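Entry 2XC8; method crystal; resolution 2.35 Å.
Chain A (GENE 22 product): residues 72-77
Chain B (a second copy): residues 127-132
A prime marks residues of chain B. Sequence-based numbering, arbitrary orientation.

Chain A, residues 72-77: SWSLCK
Chain B 127-132: PPVIVE

This is a short parallel beta pairing between two copies of one protein, in which a long strand of chain A receives a brief strand, Val129′ and Ile130′, through backbone hydrogen bonds and a few apolar side chains. Residues 72 to 77 are extended throughout, with phi between -135° and -100° and psi between 116° and 163°; Val129′ has phi/psi -49/148 and Ile130′ -87/117. The register sets Ser74 beside Val129′ (CA to CA 4.8 Å) and Leu75 beside Ile130′ (CA to CA 5.0 Å), while the end-to-end directions differ by 51°.

Leu75 is central to the hydrogen bonding, using both its backbone polar groups: its N donates to Val129′ O at 2.9 Å, N-H...O angle 158°, and its O accepts from Val131′ N at 3.1 Å and 139°. Before it, Val129′ N reaches Trp73 O only weakly, at 3.5 Å and 125°. Val129′ O and Leu75 O also take CA-H contacts, Ser74 CA to Val129′ O at 3.4 Å and Ile130′ CA to Leu75 O at 3.5 Å.

Paired side chains share a sheet face: Ser74 (chi1 m) and Val129′ (t) on one, Leu75 (t, p) and Ile130′ (t, p) on the other. Pro128′, phi/psi -89/146 with a C-gamma exo ring, points toward chain A and packs its CG 3.8 Å from Leu75 CB and its CB 4.0 Å from Trp73 CB. Trp73 (chi1 m, chi2 107°) thus offers its CB here while its indole leads away. Val131′ (phi/psi -88/88, chi1 124°, between wells) also points toward chain A, its CB 3.7 Å from Ser74 CB and its CG1 4.2 Å from Cys76 CB. Pro128′ and Val131′ thus add apolar packing just before and after the paired residues. Together the stretches bury 414 Å².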

ATOM      1  N   SER A  72       6.225 -12.887  -5.869  1.00 23.59           N
ATOM      2  CA  SER A  72       7.065 -12.682  -4.687  1.00 23.83           C
ATOM      3  C   SER A  72       8.194 -11.671  -4.895  1.00 27.36           C
ATOM      4  O   SER A  72       8.546 -11.334  -6.029  1.00 27.11           O
ATOM      5  CB  SER A  72       7.647 -14.018  -4.215  1.00 28.56           C
ATOM      6  OG  SER A  72       6.620 -14.942  -3.900  1.00 38.62           O
ATOM      7  N   TRP A  73       8.750 -11.200  -3.780  1.00 23.04           N
ATOM      8  CA  TRP A  73       9.882 -10.281  -3.788  1.00 21.48           C
ATOM      9  C   TRP A  73      11.193 -10.996  -3.491  1.00 25.70           C
ATOM     10  O   TRP A  73      11.246 -11.923  -2.675  1.00 26.05           O
ATOM     11  CB  TRP A  73       9.692  -9.168  -2.757  1.00 19.93           C
ATOM     12  CG  TRP A  73       8.564  -8.227  -3.039  1.00 20.07           C
ATOM     13  CD1 TRP A  73       7.373  -8.162  -2.377  1.00 23.24           C
ATOM     14  CD2 TRP A  73       8.523  -7.203  -4.043  1.00 18.94           C
ATOM     15  NE1 TRP A  73       6.590  -7.165  -2.906  1.00 22.17           N
ATOM     16  CE2 TRP A  73       7.270  -6.562  -3.931  1.00 23.04           C
ATOM     17  CE3 TRP A  73       9.419  -6.769  -5.030  1.00 19.91           C
ATOM     18  CZ2 TRP A  73       6.890  -5.506  -4.766  1.00 22.23           C
ATOM     19  CZ3 TRP A  73       9.040  -5.719  -5.862  1.00 21.19           C
ATOM     20  CH2 TRP A  73       7.785  -5.100  -5.724  1.00 21.66           C
ATOM     21  N   SER A  74      12.245 -10.546  -4.165  1.00 22.39           N
ATOM     22  CA  SER A  74      13.603 -10.976  -3.887  1.00 22.25           C
ATOM     23  C   SER A  74      14.513  -9.760  -3.869  1.00 24.02           C
ATOM     24  O   SER A  74      14.316  -8.819  -4.639  1.00 22.05           O
ATOM     25  CB  SER A  74      14.078 -11.970  -4.938  1.00 25.51           C
ATOM     26  OG  SER A  74      13.556 -13.261  -4.679  1.00 36.56           O
ATOM     27  N   LEU A  75      15.504  -9.780  -2.985  1.00 19.92           N
ATOM     28  CA  LEU A  75      16.451  -8.680  -2.890  1.00 18.91           C
ATOM     29  C   LEU A  75      17.879  -9.168  -3.067  1.00 25.99           C
ATOM     30  O   LEU A  75      18.329 -10.081  -2.372  1.00 27.22           O
ATOM     31  CB  LEU A  75      16.297  -7.941  -1.554  1.00 18.25           C
ATOM     32  CG  LEU A  75      17.198  -6.727  -1.289  1.00 21.01           C
ATOM     33  CD1 LEU A  75      16.779  -5.518  -2.121  1.00 19.53           C
ATOM     34  CD2 LEU A  75      17.194  -6.379   0.192  1.00 23.12           C
ATOM     35  N   CYS A  76      18.579  -8.556  -4.017  1.00 22.53           N
ATOM     36  CA  CYS A  76      20.001  -8.789  -4.197  1.00 23.33           C
ATOM     37  C   CYS A  76      20.785  -7.652  -3.558  1.00 26.41           C
ATOM     38  O   CYS A  76      20.455  -6.477  -3.734  1.00 25.28           O
ATOM     39  CB  CYS A  76      20.356  -8.906  -5.680  1.00 24.04           C
ATOM     40  SG  CYS A  76      22.132  -8.880  -6.029  1.00 28.75           S
ATOM     41  N   LYS A  77      21.821  -8.019  -2.812  1.00 23.51           N
ATOM     42  CA  LYS A  77      22.742  -7.057  -2.227  1.00 23.30           C
ATOM     43  C   LYS A  77      24.159  -7.420  -2.655  1.00 26.94           C
ATOM     44  O   LYS A  77      24.666  -8.491  -2.310  1.00 28.16           O
ATOM     45  CB  LYS A  77      22.613  -7.047  -0.701  1.00 26.27           C
ATOM     46  CG  LYS A  77      23.570  -6.102   0.005  1.00 35.30           C
ATOM     47  CD  LYS A  77      23.302  -6.042   1.497  1.00 38.53           C
ATOM     48  CE  LYS A  77      24.364  -5.204   2.204  1.00 36.51           C
ATOM     49  NZ  LYS A  77      24.019  -4.981   3.642  1.00 48.31           N
TER
ATOM     50  N   PRO B 127      10.872  -8.576   5.042  1.00 67.92           N
ATOM     51  CA  PRO B 127      12.183  -9.036   4.598  1.00 66.92           C
ATOM     52  C   PRO B 127      11.839  -9.719   3.281  1.00 68.45           C
ATOM     53  O   PRO B 127      10.953 -10.580   3.245  1.00 68.30           O
ATOM     54  CB  PRO B 127      12.541  -9.973   5.755  1.00 68.85           C
ATOM     55  CG  PRO B 127      12.013  -9.271   6.981  1.00 73.75           C
ATOM     56  CD  PRO B 127      11.009  -8.224   6.536  1.00 69.67           C
ATOM     57  N   PRO B 128      12.525  -9.317   2.193  1.00 62.68           N
ATOM     58  CA  PRO B 128      12.269  -9.975   0.928  1.00 61.60           C
ATOM     59  C   PRO B 128      13.260 -11.119   0.964  1.00 63.59           C
ATOM     60  O   PRO B 128      14.346 -10.978   1.543  1.00 63.07           O
ATOM     61  CB  PRO B 128      12.674  -8.954  -0.147  1.00 63.16           C
ATOM     62  CG  PRO B 128      13.159  -7.731   0.576  1.00 67.74           C
ATOM     63  CD  PRO B 128      13.243  -8.037   2.028  1.00 63.63           C
ATOM     64  N   VAL B 129      12.884 -12.237   0.389  1.00 58.89           N
ATOM     65  CA  VAL B 129      13.796 -13.333   0.292  1.00 58.26           C
ATOM     66  C   VAL B 129      15.123 -12.789  -0.276  1.00 61.16           C
ATOM     67  O   VAL B 129      15.134 -11.839  -0.997  1.00 60.28           O
ATOM     68  CB  VAL B 129      13.159 -14.436  -0.533  1.00 62.10           C
ATOM     69  CG1 VAL B 129      13.882 -15.706  -0.382  1.00 61.87           C
ATOM     70  CG2 VAL B 129      11.762 -14.659  -0.052  1.00 61.99           C
ATOM     71  N   ILE B 130      16.250 -13.357   0.099  1.00 57.67           N
ATOM     72  CA  ILE B 130      17.479 -12.952  -0.505  1.00 57.51           C
ATOM     73  C   ILE B 130      17.727 -13.746  -1.752  1.00 62.15           C
ATOM     74  O   ILE B 130      17.897 -14.917  -1.656  1.00 61.92           O
ATOM     75  CB  ILE B 130      18.622 -13.213   0.419  1.00 60.57           C
ATOM     76  CG1 ILE B 130      19.918 -12.732  -0.194  1.00 61.00           C
ATOM     77  CG2 ILE B 130      18.771 -14.677   0.647  1.00 61.23           C
ATOM     78  CD1 ILE B 130      20.254 -11.319   0.057  1.00 68.32           C
ATOM     79  N   VAL B 131      17.770 -13.092  -2.936  1.00 59.40           N
ATOM     80  CA  VAL B 131      18.196 -13.704  -4.229  1.00 59.54           C
ATOM     81  C   VAL B 131      19.671 -13.457  -4.185  1.00 64.43           C
ATOM     82  O   VAL B 131      20.177 -12.447  -4.684  1.00 63.96           O
ATOM     83  CB  VAL B 131      17.577 -13.109  -5.586  1.00 63.38           C
ATOM     84  CG1 VAL B 131      18.671 -12.664  -6.541  1.00 63.12           C
ATOM     85  CG2 VAL B 131      16.831 -14.221  -6.401  1.00 63.21           C
ATOM     86  N   GLU B 132      20.372 -14.393  -3.573  1.00 61.60           N
ATOM     87  CA  GLU B 132      21.794 -14.221  -3.458  1.00 94.71           C
ATOM     88  C   GLU B 132      22.579 -15.502  -3.506  1.00111.42           C
ATOM     89  O   GLU B 132      22.887 -16.037  -2.455  1.00 72.35           O
ATOM     90  CB  GLU B 132      21.957 -13.552  -2.102  1.00 95.47           C
TER